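Aminoacyltransferase FemA (Staphylococcus aureus, PDB 1LRZ) adds the second and third glycines of the pentaglycine bridge of staphylococcal peptidoglycan, using glycyl-tRNA as donor. Local coordinates at residues Ala13-Gln25 against Phe70-Asn82. Numbering follows the deposited sequence.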
# COMPACT_ATOMS: atom_id res chain seq x y z
N ALA A 13 0.19 -7.55 20.42
CA ALA A 13 -1.22 -7.47 20.81
C ALA A 13 -1.67 -6.02 20.90
O ALA A 13 -2.76 -5.67 20.43
CB ALA A 13 -1.43 -8.17 22.15
N PHE A 14 -0.85 -5.18 21.51
CA PHE A 14 -1.22 -3.78 21.64
C PHE A 14 -1.26 -3.05 20.31
O PHE A 14 -2.25 -2.39 19.98
CB PHE A 14 -0.26 -3.02 22.56
CG PHE A 14 -0.57 -1.57 22.66
CD1 PHE A 14 -1.70 -1.13 23.32
CD2 PHE A 14 0.29 -0.63 22.08
CE1 PHE A 14 -1.99 0.23 23.43
CE2 PHE A 14 0.01 0.73 22.17
CZ PHE A 14 -1.13 1.17 22.85
N THR A 15 -0.20 -3.16 19.52
CA THR A 15 -0.19 -2.45 18.24
C THR A 15 -1.30 -2.91 17.28
O THR A 15 -1.82 -2.09 16.52
CB THR A 15 1.19 -2.55 17.58
OG1 THR A 15 1.52 -3.93 17.37
CG2 THR A 15 2.24 -1.89 18.48
N ASP A 16 -1.68 -4.18 17.31
CA ASP A 16 -2.75 -4.69 16.45
C ASP A 16 -4.10 -4.06 16.81
O ASP A 16 -5.00 -4.02 15.98
CB ASP A 16 -2.91 -6.21 16.59
CG ASP A 16 -1.99 -7.00 15.68
OD1 ASP A 16 -2.06 -8.25 15.73
OD2 ASP A 16 -1.21 -6.40 14.91
N SER A 17 -4.24 -3.58 18.04
CA SER A 17 -5.50 -3.00 18.47
C SER A 17 -5.59 -1.49 18.33
O SER A 17 -6.62 -0.91 18.64
CB SER A 17 -5.77 -3.36 19.93
OG SER A 17 -4.88 -2.66 20.80
N MET A 18 -4.53 -0.85 17.86
CA MET A 18 -4.52 0.61 17.79
C MET A 18 -4.54 1.20 16.39
O MET A 18 -4.01 0.62 15.44
CB MET A 18 -3.27 1.14 18.53
CG MET A 18 -3.28 0.96 20.08
SD MET A 18 -4.47 2.06 20.88
CE MET A 18 -3.57 3.53 20.99
N PRO A 19 -5.16 2.38 16.24
CA PRO A 19 -5.21 3.05 14.93
C PRO A 19 -3.82 3.64 14.71
O PRO A 19 -3.10 3.92 15.67
CB PRO A 19 -6.27 4.13 15.12
CG PRO A 19 -6.16 4.45 16.59
CD PRO A 19 -6.03 3.06 17.20
N TYR A 20 -3.45 3.85 13.45
CA TYR A 20 -2.15 4.40 13.12
C TYR A 20 -0.98 3.64 13.74
O TYR A 20 -0.07 4.22 14.34
CB TYR A 20 -2.10 5.89 13.49
CG TYR A 20 -2.81 6.76 12.47
CD1 TYR A 20 -2.26 6.97 11.20
CD2 TYR A 20 -4.07 7.29 12.73
CE1 TYR A 20 -2.96 7.68 10.21
CE2 TYR A 20 -4.78 8.01 11.75
CZ TYR A 20 -4.21 8.19 10.50
OH TYR A 20 -4.91 8.87 9.52
N SER A 21 -1.02 2.32 13.62
CA SER A 21 0.07 1.48 14.07
C SER A 21 0.61 1.03 12.72
O SER A 21 -0.03 0.26 12.01
CB SER A 21 -0.44 0.30 14.89
OG SER A 21 -1.57 -0.30 14.27
N HIS A 22 1.78 1.54 12.35
CA HIS A 22 2.41 1.23 11.05
C HIS A 22 2.83 -0.23 10.94
O HIS A 22 3.03 -0.89 11.97
CB HIS A 22 3.63 2.14 10.87
CG HIS A 22 4.08 2.30 9.45
ND1 HIS A 22 5.36 2.02 9.04
CD2 HIS A 22 3.44 2.80 8.37
CE1 HIS A 22 5.50 2.34 7.77
NE2 HIS A 22 4.35 2.82 7.33
N PHE A 23 2.99 -0.73 9.71
CA PHE A 23 3.37 -2.13 9.52
C PHE A 23 4.77 -2.40 10.07
O PHE A 23 5.15 -3.56 10.23
CB PHE A 23 3.27 -2.56 8.04
CG PHE A 23 4.15 -1.77 7.10
CD1 PHE A 23 3.64 -0.69 6.37
CD2 PHE A 23 5.49 -2.12 6.93
CE1 PHE A 23 4.45 0.03 5.49
CE2 PHE A 23 6.31 -1.40 6.04
CZ PHE A 23 5.78 -0.32 5.33
N THR A 24 5.53 -1.34 10.34
CA THR A 24 6.88 -1.49 10.92
C THR A 24 6.79 -1.64 12.46
O THR A 24 7.79 -1.97 13.11
CB THR A 24 7.78 -0.27 10.60
OG1 THR A 24 7.03 0.93 10.82
CG2 THR A 24 8.27 -0.33 9.16
N GLN A 25 5.62 -1.39 13.03
CA GLN A 25 5.42 -1.53 14.48
C GLN A 25 4.74 -2.88 14.72
O GLN A 25 3.66 -2.95 15.31
CB GLN A 25 4.55 -0.38 15.02
CG GLN A 25 5.26 0.98 15.01
CD GLN A 25 6.53 1.00 15.88
OE1 GLN A 25 7.58 1.53 15.48
NE2 GLN A 25 6.43 0.45 17.08
N PHE A 70 19.49 6.07 17.34
CA PHE A 70 18.22 5.40 17.63
C PHE A 70 17.11 5.94 16.70
O PHE A 70 16.98 7.15 16.51
CB PHE A 70 17.81 5.62 19.10
CG PHE A 70 18.33 4.55 20.04
CD1 PHE A 70 19.65 4.57 20.48
CD2 PHE A 70 17.49 3.52 20.48
CE1 PHE A 70 20.13 3.58 21.36
CE2 PHE A 70 17.95 2.53 21.35
CZ PHE A 70 19.28 2.56 21.80
N TYR A 71 16.33 5.01 16.14
CA TYR A 71 15.24 5.34 15.21
C TYR A 71 13.92 4.70 15.69
O TYR A 71 13.89 3.51 16.04
CB TYR A 71 15.62 4.83 13.80
CG TYR A 71 14.53 4.99 12.75
CD1 TYR A 71 13.92 6.23 12.53
CD2 TYR A 71 14.11 3.90 11.98
CE1 TYR A 71 12.91 6.37 11.59
CE2 TYR A 71 13.10 4.03 11.03
CZ TYR A 71 12.50 5.27 10.84
OH TYR A 71 11.48 5.40 9.93
N SER A 72 12.82 5.48 15.71
CA SER A 72 11.53 4.96 16.19
C SER A 72 10.69 4.15 15.20
O SER A 72 9.58 3.73 15.53
CB SER A 72 10.67 6.11 16.75
OG SER A 72 10.24 6.97 15.71
N ASN A 73 11.18 3.97 13.98
CA ASN A 73 10.47 3.17 12.99
C ASN A 73 8.97 3.47 12.81
O ASN A 73 8.15 2.56 12.88
CB ASN A 73 10.63 1.68 13.33
CG ASN A 73 12.09 1.23 13.32
OD1 ASN A 73 12.85 1.51 14.25
ND2 ASN A 73 12.49 0.53 12.26
N ARG A 74 8.63 4.74 12.57
CA ARG A 74 7.23 5.15 12.38
C ARG A 74 6.38 5.06 13.65
O ARG A 74 5.16 5.20 13.60
CB ARG A 74 6.56 4.31 11.27
CG ARG A 74 6.74 4.87 9.87
CD ARG A 74 6.27 6.30 9.82
NE ARG A 74 6.06 6.83 8.48
CZ ARG A 74 5.82 8.11 8.25
NH1 ARG A 74 5.63 8.56 7.01
NH2 ARG A 74 5.80 8.95 9.27
N GLY A 75 7.04 4.82 14.77
CA GLY A 75 6.33 4.74 16.04
C GLY A 75 6.57 6.03 16.79
O GLY A 75 7.20 6.93 16.24
N PRO A 76 6.13 6.14 18.05
CA PRO A 76 5.41 5.14 18.83
C PRO A 76 3.92 5.03 18.54
O PRO A 76 3.32 5.91 17.91
CB PRO A 76 5.66 5.59 20.26
CG PRO A 76 5.67 7.07 20.14
CD PRO A 76 6.49 7.31 18.89
N VAL A 77 3.32 3.95 19.01
CA VAL A 77 1.89 3.73 18.88
C VAL A 77 1.39 4.13 20.27
O VAL A 77 1.79 3.53 21.27
CB VAL A 77 1.58 2.26 18.58
CG1 VAL A 77 0.08 2.07 18.39
CG2 VAL A 77 2.35 1.82 17.32
N ILE A 78 0.54 5.15 20.32
CA ILE A 78 0.05 5.65 21.59
C ILE A 78 -1.18 6.52 21.30
O ILE A 78 -1.38 6.97 20.16
CB ILE A 78 1.18 6.49 22.26
CG1 ILE A 78 0.75 7.02 23.63
CG2 ILE A 78 1.56 7.64 21.35
CD1 ILE A 78 1.91 7.71 24.35
N ASP A 79 -2.00 6.76 22.32
CA ASP A 79 -3.18 7.61 22.14
C ASP A 79 -2.69 9.06 22.09
O ASP A 79 -2.37 9.66 23.13
CB ASP A 79 -4.17 7.40 23.30
CG ASP A 79 -5.26 8.46 23.35
OD1 ASP A 79 -5.54 9.09 22.31
OD2 ASP A 79 -5.86 8.64 24.44
N TYR A 80 -2.63 9.63 20.89
CA TYR A 80 -2.15 10.99 20.74
C TYR A 80 -3.10 12.10 21.18
O TYR A 80 -2.75 13.27 21.10
CB TYR A 80 -1.66 11.25 19.31
CG TYR A 80 -0.31 10.63 19.01
CD1 TYR A 80 -0.22 9.37 18.40
CD2 TYR A 80 0.88 11.29 19.34
CE1 TYR A 80 1.03 8.79 18.12
CE2 TYR A 80 2.13 10.72 19.07
CZ TYR A 80 2.20 9.47 18.46
OH TYR A 80 3.42 8.90 18.18
N GLU A 81 -4.30 11.74 21.64
CA GLU A 81 -5.24 12.74 22.14
C GLU A 81 -4.82 13.08 23.59
O GLU A 81 -5.10 14.16 24.09
CB GLU A 81 -6.67 12.20 22.16
CG GLU A 81 -7.24 11.90 20.79
CD GLU A 81 -7.14 13.11 19.88
OE1 GLU A 81 -7.66 14.17 20.27
OE2 GLU A 81 -6.53 13.00 18.80
N ASN A 82 -4.16 12.13 24.24
CA ASN A 82 -3.72 12.27 25.63
C ASN A 82 -2.36 12.97 25.67
O ASN A 82 -1.32 12.33 25.62
CB ASN A 82 -3.60 10.87 26.25
CG ASN A 82 -3.50 10.90 27.76
OD1 ASN A 82 -2.98 11.85 28.36
ND2 ASN A 82 -3.97 9.83 28.39
O HOH W 1 -3.23 5.45 18.28
O HOH W 2 3.06 3.53 14.14
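S21 and V77 bring the two backbones closest, their CA atoms 5.6 Å apart, where the loop that follows helix 8-16 passes over strand 67-78 where a short loop breaks it. Further along, a type I turn, H22 to Q25, faces the type I' turn S72-G75 that interrupts this strand, which lies within the seven-stranded mixed sheet of this FemABX protein; a cis peptide precedes P76. The V77 side chain is the apolar centre of the contact. Its CG1, anti to the backbone N (chi1 -178°), presses on M18 CB at a tight 3.5 Å, while CG2 lies against T15 CG2 and the CB and CG of Q25. The ring of F14 brings its edge to the V77 carbonyl, CE2 lying 3.4 Å from V77 O, and takes M18 CG over one face. At the turns, R74 CG sits over one face of the H22 imidazole, 3.6 Å from its centroid, a CH-pi contact; F23 CD1 approaches the opposite face. H22 ND1 donates to T24 OG1 at 2.7 Å, nearly straight (168°) and in the ring plane. T24 OG1 in turn donates to N73 O over 2.9 Å, approaching from above the carbonyl plane. With Y364 OH bonded to H22 NE2, both ring nitrogens are engaged, which fixes the imidazole's rotation. One water accepts from H22 N and lies close to R74 O, and another joins P19 O to I78 O, 3.0 Å from each. The contact thus pairs packing around one valine with a chain of hydrogen bonds running from imidazole through hydroxyl to carbonyl, binding one turn to the other.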